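Local coordinates for putative methyl-accepting chemotaxis signal transduction protein (Campylobacter jejuni, PDB 6W3P), which probably senses amino-acid-like ligands through a periplasmic double-Cache (dCache) domain and passes the signal on for chemotaxis, and here holds beta-methylnorleucine, at residues T35-T40 with I141-A146; L50-L55 with D150-G155; I76-V81 with V159-E164. All coordinates share one frame; numbering follows the deposited sequence. Where two conformers were deposited one is given.

How the contacts relate
All three contacts meet on the six-stranded antiparallel sheet of the membrane-distal Cache module, one of whose two central strands, 152-162, serves both contact 2 and contact 3. Contact 1 packs helix 4-49 on the neighbouring strand 139-149; contact 3 pairs strand 152-162 with 80-84 and reaches the ligand. Their centres lie about 10 Å apart, joined by a probable 2.6 Å hydrogen bond from Thr142 OG1 to Asp160 OD1 and by packing of Phe39 against Ile76. Contact 2 lies at the far end of the sheet, its centre about 19 Å from that of contact 1 and about 25 Å from that of contact 3; Ala146 CB meets Ile153 CD1 at 3.8 Å between contacts 1 and 2.

Contact 1: residues T35-T40 with I141-A146; sequences TNQSFT and ITYSKA. With NA (sodium ion), chain H.
This is a buried helix-on-sheet contact: Asn36 and Thr40, one turn apart on the long helix 4-49, pack on Tyr143 of strand 139-149, whose sheet forms the core of the Cache module. The axes of the two short segments pass 9.0 Å apart at 35°. Tyr143 does most of the touching. Its CG stands anti to its carbonyl carbon (chi1 -58°), and the ring extends toward the helix, so that Asn36 CB sits over one face in a CH-pi contact, 3.5 Å from the ring centroid and shifted toward the rim. The amide continues past the phenol end, its plane turned 57° from the ring, and Asn36 ND2 donates to Tyr143 OH at 2.9 Å; the position of that phenol oxygen is somewhat doubtful, so the bond is read with caution. At the other end of the tyrosine, Thr40 OG1 lies 3.6 Å from Tyr143 CB and donates to Asn36 O at 2.8 Å. Thr40 N reaches the same oxygen from the opposite face of its carbonyl plane. Thr40 CG2 meets Lys145 CB, but the lysine chain then leads away to a salt bridge with Glu44. Thr35 OG1 binds a sodium ion at 2.7 Å together with three waters. The chemistry is mixed: the threonine hydroxyl turns back to its own helix, its methyl faces the strand, and the asparagine CB packs over the ring face, with the amide-phenol bond probable.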
loop_
_atom_site.group_PDB
_atom_site.type_symbol
_atom_site.label_atom_id
_atom_site.label_comp_id
_atom_site.label_asym_id
_atom_site.label_seq_id
_atom_site.Cartn_x
_atom_site.Cartn_y
_atom_site.Cartn_z
ATOM N N THR A 35 -3.432 -6.944 -6.158
ATOM C CA THR A 35 -4.330 -7.922 -5.613
ATOM C C THR A 35 -5.526 -7.248 -4.900
ATOM O O THR A 35 -6.681 -7.675 -5.028
ATOM C CB THR A 35 -3.558 -8.853 -4.694
ATOM O OG1 THR A 35 -2.760 -9.691 -5.536
ATOM C CG2 THR A 35 -4.476 -9.699 -3.834
ATOM N N ASN A 36 -5.222 -6.210 -4.143
ATOM C CA ASN A 36 -6.261 -5.482 -3.410
ATOM C C ASN A 36 -7.163 -4.720 -4.387
ATOM O O ASN A 36 -8.364 -4.622 -4.157
ATOM C CB ASN A 36 -5.610 -4.563 -2.386
ATOM C CG ASN A 36 -5.000 -5.345 -1.251
ATOM O OD1 ASN A 36 -5.446 -6.438 -0.975
ATOM N ND2 ASN A 36 -3.918 -4.832 -0.655
ATOM N N GLN A 37 -6.572 -4.134 -5.429
ATOM C CA GLN A 37 -7.377 -3.460 -6.434
ATOM C C GLN A 37 -8.331 -4.453 -7.129
ATOM O O GLN A 37 -9.514 -4.119 -7.347
ATOM C CB GLN A 37 -6.501 -2.755 -7.438
ATOM C CG GLN A 37 -5.780 -1.517 -6.918
ATOM C CD GLN A 37 -4.698 -1.050 -7.891
ATOM O OE1 GLN A 37 -3.945 -1.882 -8.388
ATOM N NE2 GLN A 37 -4.482 0.279 -8.015
ATOM N N SER A 38 -7.816 -5.598 -7.577
ATOM C CA SER A 38 -8.654 -6.575 -8.264
ATOM C C SER A 38 -9.816 -6.982 -7.386
ATOM O O SER A 38 -10.953 -7.047 -7.831
ATOM C CB SER A 38 -7.855 -7.806 -8.680
ATOM O OG SER A 38 -6.869 -7.462 -9.633
ATOM N N PHE A 39 -9.517 -7.244 -6.117
ATOM C CA PHE A 39 -10.537 -7.620 -5.134
ATOM C C PHE A 39 -11.646 -6.539 -5.066
ATOM O O PHE A 39 -12.851 -6.847 -5.131
ATOM C CB PHE A 39 -9.874 -7.782 -3.774
ATOM C CG PHE A 39 -10.817 -7.953 -2.622
ATOM C CD1 PHE A 39 -11.275 -9.205 -2.240
ATOM C CD2 PHE A 39 -11.191 -6.854 -1.889
ATOM C CE1 PHE A 39 -12.043 -9.366 -1.126
ATOM C CE2 PHE A 39 -11.990 -7.012 -0.786
ATOM C CZ PHE A 39 -12.388 -8.244 -0.371
ATOM N N THR A 40 -11.216 -5.293 -4.922
ATOM C CA THR A 40 -12.134 -4.173 -4.809
ATOM C C THR A 40 -12.998 -4.032 -6.066
ATOM O O THR A 40 -14.185 -3.750 -5.972
ATOM C CB THR A 40 -11.315 -2.878 -4.526
ATOM O OG1 THR A 40 -10.591 -3.073 -3.287
ATOM C CG2 THR A 40 -12.202 -1.724 -4.364
ATOM N N ILE A 141 -4.352 0.537 5.038
ATOM C CA ILE A 141 -4.407 1.142 3.722
ATOM C C ILE A 141 -5.809 0.868 3.199
ATOM O O ILE A 141 -6.303 -0.275 3.314
ATOM C CB ILE A 141 -3.352 0.532 2.757
ATOM C CG1 ILE A 141 -1.943 0.806 3.295
ATOM C CG2 ILE A 141 -3.542 1.039 1.333
ATOM C CD1 ILE A 141 -0.876 -0.093 2.702
ATOM N N THR A 142 -6.461 1.947 2.758
ATOM C CA THR A 142 -7.839 1.836 2.262
ATOM C C THR A 142 -7.848 1.967 0.743
ATOM O O THR A 142 -7.205 2.826 0.172
ATOM C CB THR A 142 -8.726 2.912 2.902
ATOM O OG1 THR A 142 -8.769 2.678 4.296
ATOM C CG2 THR A 142 -10.131 2.933 2.295
ATOM N N TYR A 143 -8.612 1.075 0.122
ATOM C CA TYR A 143 -8.919 1.097 -1.306
ATOM C C TYR A 143 -10.392 1.483 -1.380
ATOM O O TYR A 143 -11.243 0.777 -0.812
ATOM C CB TYR A 143 -8.704 -0.310 -1.889
ATOM C CG TYR A 143 -7.295 -0.844 -1.699
ATOM C CD1 TYR A 143 -6.913 -1.363 -0.476
ATOM C CD2 TYR A 143 -6.312 -0.639 -2.657
ATOM C CE1 TYR A 143 -5.610 -1.777 -0.257
ATOM C CE2 TYR A 143 -4.973 -0.972 -2.410
ATOM C CZ TYR A 143 -4.647 -1.569 -1.207
ATOM O OH TYR A 143 -3.344 -1.983 -0.946
ATOM N N SER A 144 -10.694 2.563 -2.079
ATOM C CA SER A 144 -12.069 2.992 -2.187
ATOM C C SER A 144 -12.477 3.169 -3.627
ATOM O O SER A 144 -11.642 3.427 -4.513
ATOM C CB SER A 144 -12.338 4.244 -1.350
ATOM O OG SER A 144 -11.577 5.315 -1.801
ATOM N N LYS A 145 -13.781 3.055 -3.872
ATOM C CA LYS A 145 -14.285 3.125 -5.239
ATOM C C LYS A 145 -15.749 3.560 -5.211
ATOM O O LYS A 145 -16.570 2.938 -4.559
ATOM C CB LYS A 145 -14.178 1.759 -5.919
ATOM C CG LYS A 145 -14.571 1.688 -7.387
ATOM C CD LYS A 145 -13.646 2.534 -8.218
ATOM C CE LYS A 145 -13.649 2.172 -9.684
ATOM N NZ LYS A 145 -14.934 2.438 -10.383
ATOM N N ALA A 146 -16.048 4.623 -5.949
ATOM C CA ALA A 146 -17.433 5.048 -6.111
ATOM C C ALA A 146 -18.148 4.083 -7.025
ATOM O O ALA A 146 -17.690 3.792 -8.147
ATOM C CB ALA A 146 -17.496 6.455 -6.652
HETATM NA NA NA H . -0.697 -10.896 -4.301
HETATM O O HOH W 1 -2.216 -12.831 -3.143
HETATM O O HOH W 2 0.832 -10.235 -2.209
HETATM O O HOH W 3 0.658 -12.437 -6.097
#

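Contact 2: residues L50-L55 with D150-G155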
loop_
_atom_site.group_PDB
_atom_site.type_symbol
_atom_site.label_atom_id
_atom_site.label_comp_id
_atom_site.label_asym_id
_atom_site.label_seq_id
_atom_site.Cartn_x
_atom_site.Cartn_y
_atom_site.Cartn_z
ATOM N N LEU A 50 -26.469 -5.930 -8.639
ATOM C CA LEU A 50 -27.748 -6.105 -7.960
ATOM C C LEU A 50 -28.784 -5.231 -8.694
ATOM O O LEU A 50 -28.450 -4.161 -9.213
ATOM C CB LEU A 50 -27.663 -5.713 -6.501
ATOM C CG LEU A 50 -26.809 -6.635 -5.619
ATOM C CD1 LEU A 50 -26.641 -6.024 -4.246
ATOM C CD2 LEU A 50 -27.512 -7.973 -5.439
ATOM N N PRO A 51 -30.048 -5.663 -8.720
ATOM C CA PRO A 51 -31.099 -4.763 -9.184
ATOM C C PRO A 51 -31.196 -3.496 -8.361
ATOM O O PRO A 51 -30.894 -3.517 -7.160
ATOM C CB PRO A 51 -32.382 -5.565 -9.049
ATOM C CG PRO A 51 -32.067 -6.752 -8.237
ATOM C CD PRO A 51 -30.571 -6.858 -8.067
ATOM N N TYR A 52 -31.633 -2.405 -8.997
ATOM C CA TYR A 52 -31.831 -1.163 -8.256
ATOM C C TYR A 52 -32.643 -1.399 -6.993
ATOM O O TYR A 52 -32.341 -0.774 -5.987
ATOM C CB TYR A 52 -32.483 -0.060 -9.104
ATOM C CG TYR A 52 -31.528 0.743 -9.911
ATOM C CD1 TYR A 52 -30.727 1.734 -9.337
ATOM C CD2 TYR A 52 -31.369 0.461 -11.261
ATOM C CE1 TYR A 52 -29.847 2.494 -10.133
ATOM C CE2 TYR A 52 -30.546 1.238 -12.072
ATOM C CZ TYR A 52 -29.844 2.279 -11.516
ATOM O OH TYR A 52 -29.056 3.018 -12.360
ATOM N N GLN A 53 -33.728 -2.185 -7.086
ATOM C CA GLN A 53 -34.596 -2.358 -5.951
ATOM C C GLN A 53 -33.818 -2.800 -4.711
ATOM O O GLN A 53 -34.141 -2.390 -3.591
ATOM C CB GLN A 53 -35.736 -3.330 -6.242
ATOM C CG GLN A 53 -36.780 -3.362 -5.139
ATOM C CD GLN A 53 -37.483 -2.021 -4.955
ATOM O OE1 GLN A 53 -37.831 -1.337 -5.932
ATOM N NE2 GLN A 53 -37.672 -1.624 -3.698
ATOM N N SER A 54 -32.795 -3.615 -4.918
ATOM C CA SER A 54 -31.989 -4.069 -3.775
ATOM C C SER A 54 -31.006 -3.026 -3.203
ATOM O O SER A 54 -30.421 -3.265 -2.134
ATOM C CB SER A 54 -31.168 -5.284 -4.180
ATOM O OG SER A 54 -32.014 -6.323 -4.621
ATOM N N LEU A 55 -30.851 -1.890 -3.894
ATOM C CA LEU A 55 -29.889 -0.879 -3.579
ATOM C C LEU A 55 -30.439 0.452 -3.102
ATOM O O LEU A 55 -29.672 1.296 -2.636
ATOM C CB LEU A 55 -29.007 -0.611 -4.804
ATOM C CG LEU A 55 -28.196 -1.773 -5.366
ATOM C CD1 LEU A 55 -27.547 -1.380 -6.681
ATOM C CD2 LEU A 55 -27.143 -2.205 -4.377
ATOM N N ASP A 150 -25.395 1.988 -13.875
ATOM C CA ASP A 150 -25.845 2.735 -15.022
ATOM C C ASP A 150 -25.825 4.245 -14.783
ATOM O O ASP A 150 -26.767 4.962 -15.128
ATOM C CB ASP A 150 -27.228 2.262 -15.383
ATOM C CG ASP A 150 -27.259 0.776 -15.687
ATOM O OD1 ASP A 150 -26.183 0.206 -16.038
ATOM O OD2 ASP A 150 -28.325 0.168 -15.486
ATOM N N GLY A 151 -24.675 4.728 -14.346
ATOM C CA GLY A 151 -24.443 6.161 -14.253
ATOM C C GLY A 151 -24.891 6.801 -12.956
ATOM O O GLY A 151 -24.639 7.968 -12.723
ATOM N N LYS A 152 -25.614 6.045 -12.140
ATOM C CA LYS A 152 -26.194 6.544 -10.893
ATOM C C LYS A 152 -25.341 6.125 -9.684
ATOM O O LYS A 152 -25.207 4.939 -9.400
ATOM C CB LYS A 152 -27.564 5.919 -10.760
ATOM C CG LYS A 152 -28.452 6.640 -9.773
ATOM C CD LYS A 152 -29.195 7.795 -10.420
ATOM C CE LYS A 152 -29.965 8.508 -9.352
ATOM N NZ LYS A 152 -30.428 9.841 -9.832
ATOM N N ILE A 153 -24.900 7.104 -8.904
ATOM C CA ILE A 153 -24.072 6.761 -7.730
ATOM C C ILE A 153 -24.892 6.004 -6.690
ATOM O O ILE A 153 -25.993 6.416 -6.301
ATOM C CB ILE A 153 -23.372 8.008 -7.149
ATOM C CG1 ILE A 153 -22.498 7.656 -5.967
ATOM C CG2 ILE A 153 -24.358 9.075 -6.688
ATOM C CD1 ILE A 153 -21.261 6.944 -6.347
ATOM N N ILE A 154 -24.361 4.866 -6.264
ATOM C CA ILE A 154 -24.939 4.106 -5.147
ATOM C C ILE A 154 -24.299 4.468 -3.819
ATOM O O ILE A 154 -24.982 4.838 -2.870
ATOM C CB ILE A 154 -24.808 2.581 -5.409
ATOM C CG1 ILE A 154 -25.387 2.171 -6.780
ATOM C CG2 ILE A 154 -25.417 1.806 -4.268
ATOM C CD1 ILE A 154 -26.842 2.526 -6.979
ATOM N N GLY A 155 -22.977 4.510 -3.836
ATOM C CA GLY A 155 -22.218 4.903 -2.688
ATOM C C GLY A 155 -20.751 4.640 -2.939
ATOM O O GLY A 155 -20.359 4.348 -4.053
#
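The backbones stay well apart, with Leu55 CA and Ile154 CA 7.2 Å from each other as the nearest pair, and a short turn at 51-55, closed by bonds from Ser54 N to Pro51 O and Leu55 N to Tyr52 O, faces the hairpin turn that leads into strand 152-162. No hydrogen bond crosses between them, so side chains make the contact. Tyr52 reaches out to the hairpin and sets its OH 3.6 Å from Asp150 CB and equally 3.6 Å from Lys152 CB. The lysine CB lies at the ring edge, near its plane, and its chain, bent at chi2 (86°), runs off at about a right angle to the tyrosine. Asp150 approaches more obliquely, its carboxylate plane turned 63° from the ring. Deeper in, Leu55 CD1 meets Ile154 CD1 at 4.0 Å, the two side chains crossing nearly at right angles; the same isoleucine methyl comes within 4.4 Å of Tyr52 CE1, making it the apolar link between the two residues of the turn. The 50-55 loop joins helix 4-49 to helix 58-76, where Leu55 also rests on Val65, and Lys149 of strand 139-149 makes a cation-pi contact with the Tyr52 ring and donates to Leu50 O.

Contact 3: residues I76-V81 with V159-E164; sequences INALNV and VDIPSE. With SKJ (beta-methylnorleucine), chain C.
The ligand pocket of the Cache sensor module is reached through Asp160, where strand 152-162 pairs with the start of strand 80-84. Asp160 OD2 accepts from the amino nitrogen N of the bound beta-methylnorleucine at 2.7 Å and from Asn80 ND2 at 2.8 Å. The asparagine N-H comes in on the anti side of that oxygen, 16° out of the carboxylate plane, with the amide plane turned 83° from the carboxylate. Both side chains leave the same face of the sheet, and similar first torsions (chi1 -63° for Asn80) bring the polar ends together. Asp160 OD1 is held by Thr142 and Tyr82, bonds that probably help to fix the rotation of the carboxylate; Asp133, Tyr131, Lys113 and Trp115 also bind the ligand. Helix 58-76 ends in a Schellman motif with Asn77 as its C-prime residue, just ahead of the antiparallel Cache sheet, and after Ala78 and Leu79 the chain enters strand 80-84. Backbone bonds follow: Leu79 N to Asp160 O, and Asp160 N to Asn80 O at 2.9 Å. Val81 and Val159 form a non-hydrogen-bonded pair with side chains on the other face, toward helix 4-49. There Ile161 CD1 packs against both Ile76 CD1 (3.7 Å in the conformer modelled) and Ala78 CB (3.8 Å). Leu79 CD1 points at Pro162 CG, an apolar contact whose 3.3 Å belongs to one of two conformers and carries little weight.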
loop_
_atom_site.group_PDB
_atom_site.type_symbol
_atom_site.label_atom_id
_atom_site.label_comp_id
_atom_site.label_asym_id
_atom_site.label_seq_id
_atom_site.Cartn_x
_atom_site.Cartn_y
_atom_site.Cartn_z
ATOM N N ILE A 76 -10.539 -12.608 1.964
ATOM C CA ILE A 76 -9.145 -12.135 2.000
ATOM C C ILE A 76 -8.671 -11.751 3.389
ATOM O O ILE A 76 -7.543 -11.268 3.561
ATOM C CB ILE A 76 -8.903 -10.977 1.030
ATOM C CG1 ILE A 76 -9.704 -9.724 1.432
ATOM C CG2 ILE A 76 -9.276 -11.437 -0.358
ATOM C CD1 ILE A 76 -9.200 -8.469 0.774
ATOM N N ASN A 77 -9.561 -11.922 4.361
ATOM C CA ASN A 77 -9.265 -11.501 5.747
ATOM C C ASN A 77 -8.951 -9.994 5.802
ATOM O O ASN A 77 -8.038 -9.567 6.491
ATOM C CB ASN A 77 -8.122 -12.322 6.332
ATOM C CG ASN A 77 -7.993 -12.112 7.810
ATOM O OD1 ASN A 77 -8.998 -11.944 8.513
ATOM N ND2 ASN A 77 -6.756 -12.195 8.304
ATOM N N ALA A 78 -9.795 -9.184 5.169
ATOM C CA ALA A 78 -9.712 -7.721 5.327
ATOM C C ALA A 78 -10.167 -7.330 6.740
ATOM O O ALA A 78 -10.904 -8.061 7.408
ATOM C CB ALA A 78 -10.540 -7.013 4.280
ATOM N N LEU A 79 -9.752 -6.155 7.185
ATOM C CA LEU A 79 -10.171 -5.650 8.495
ATOM C C LEU A 79 -11.598 -5.115 8.444
ATOM O O LEU A 79 -12.438 -5.471 9.274
ATOM C CB LEU A 79 -9.245 -4.535 8.959
ATOM C CG LEU A 79 -7.912 -5.035 9.493
ATOM C CD1 LEU A 79 -6.978 -3.863 9.769
ATOM C CD2 LEU A 79 -8.121 -5.905 10.730
ATOM N N ASN A 80 -11.860 -4.269 7.445
ATOM C CA ASN A 80 -13.186 -3.649 7.294
ATOM C C ASN A 80 -13.496 -3.662 5.814
ATOM O O ASN A 80 -12.622 -3.336 5.008
ATOM C CB ASN A 80 -13.205 -2.168 7.739
ATOM C CG ASN A 80 -12.896 -1.957 9.191
ATOM O OD1 ASN A 80 -13.611 -2.437 10.080
ATOM N ND2 ASN A 80 -11.885 -1.119 9.436
ATOM N N VAL A 81 -14.758 -3.828 5.504
ATOM C CA VAL A 81 -15.264 -3.705 4.117
ATOM C C VAL A 81 -16.632 -3.014 4.268
ATOM O O VAL A 81 -17.469 -3.455 5.088
ATOM C CB VAL A 81 -15.415 -5.073 3.429
ATOM C CG1 VAL A 81 -16.020 -4.937 2.067
ATOM C CG2 VAL A 81 -14.086 -5.787 3.325
ATOM N N VAL A 159 -12.358 -0.703 1.376
ATOM C CA VAL A 159 -11.746 -1.943 1.835
ATOM C C VAL A 159 -10.460 -1.585 2.581
ATOM O O VAL A 159 -9.593 -0.891 2.019
ATOM C CB VAL A 159 -11.391 -2.853 0.641
ATOM C CG1 VAL A 159 -10.607 -4.061 1.106
ATOM C CG2 VAL A 159 -12.614 -3.240 -0.163
ATOM N N ASP A 160 -10.394 -1.966 3.857
ATOM C CA ASP A 160 -9.238 -1.636 4.683
ATOM C C ASP A 160 -8.379 -2.889 4.893
ATOM O O ASP A 160 -8.850 -3.917 5.403
ATOM C CB ASP A 160 -9.681 -1.174 6.079
ATOM C CG ASP A 160 -10.447 0.122 6.101
ATOM O OD1 ASP A 160 -10.482 0.827 5.083
ATOM O OD2 ASP A 160 -11.019 0.401 7.199
ATOM N N ILE A 161 -7.125 -2.790 4.504
ATOM C CA ILE A 161 -6.168 -3.869 4.647
ATOM C C ILE A 161 -5.081 -3.366 5.622
ATOM O O ILE A 161 -4.588 -2.243 5.480
ATOM C CB ILE A 161 -5.500 -4.221 3.303
ATOM C CG1 ILE A 161 -6.547 -4.547 2.210
ATOM C CG2 ILE A 161 -4.459 -5.336 3.458
ATOM C CD1 ILE A 161 -7.436 -5.707 2.549
ATOM N N PRO A 162 -4.692 -4.182 6.633
ATOM C CA PRO A 162 -3.652 -3.730 7.576
ATOM C C PRO A 162 -2.370 -3.380 6.844
ATOM O O PRO A 162 -1.898 -4.152 5.998
ATOM C CB PRO A 162 -3.439 -4.945 8.462
ATOM C CG PRO A 162 -4.659 -5.757 8.361
ATOM C CD PRO A 162 -5.207 -5.510 6.985
ATOM N N SER A 163 -1.823 -2.209 7.091
ATOM C CA SER A 163 -0.531 -1.860 6.503
ATOM C C SER A 163 0.580 -2.793 6.940
ATOM O O SER A 163 1.486 -3.048 6.137
ATOM C CB SER A 163 -0.149 -0.435 6.788
ATOM O OG SER A 163 -0.136 -0.280 8.152
ATOM N N GLU A 164 0.397 -3.459 8.073
ATOM C CA GLU A 164 1.348 -4.482 8.493
ATOM C C GLU A 164 1.492 -5.615 7.489
ATOM O O GLU A 164 2.541 -6.244 7.402
ATOM C CB GLU A 164 0.974 -5.058 9.871
ATOM C CG GLU A 164 1.850 -6.158 10.433
ATOM C CD GLU A 164 1.384 -6.625 11.805
ATOM O OE1 GLU A 164 0.367 -6.095 12.318
ATOM O OE2 GLU A 164 2.068 -7.486 12.415
HETATM N N SKJ C . -11.165 3.010 7.967
HETATM C CA SKJ C . -12.350 3.809 7.654
HETATM C C SKJ C . -12.162 5.132 8.382
HETATM O O SKJ C . -11.380 5.227 9.355
HETATM C CB SKJ C . -13.670 3.086 7.993
HETATM C CG1 SKJ C . -14.938 3.713 7.372
HETATM C CG2 SKJ C . -13.816 2.891 9.488
HETATM O OXT SKJ C . -12.853 6.112 8.012
HETATM C CAA SKJ C . -14.913 1.608 11.351
HETATM C CAB SKJ C . -14.833 1.792 9.826
#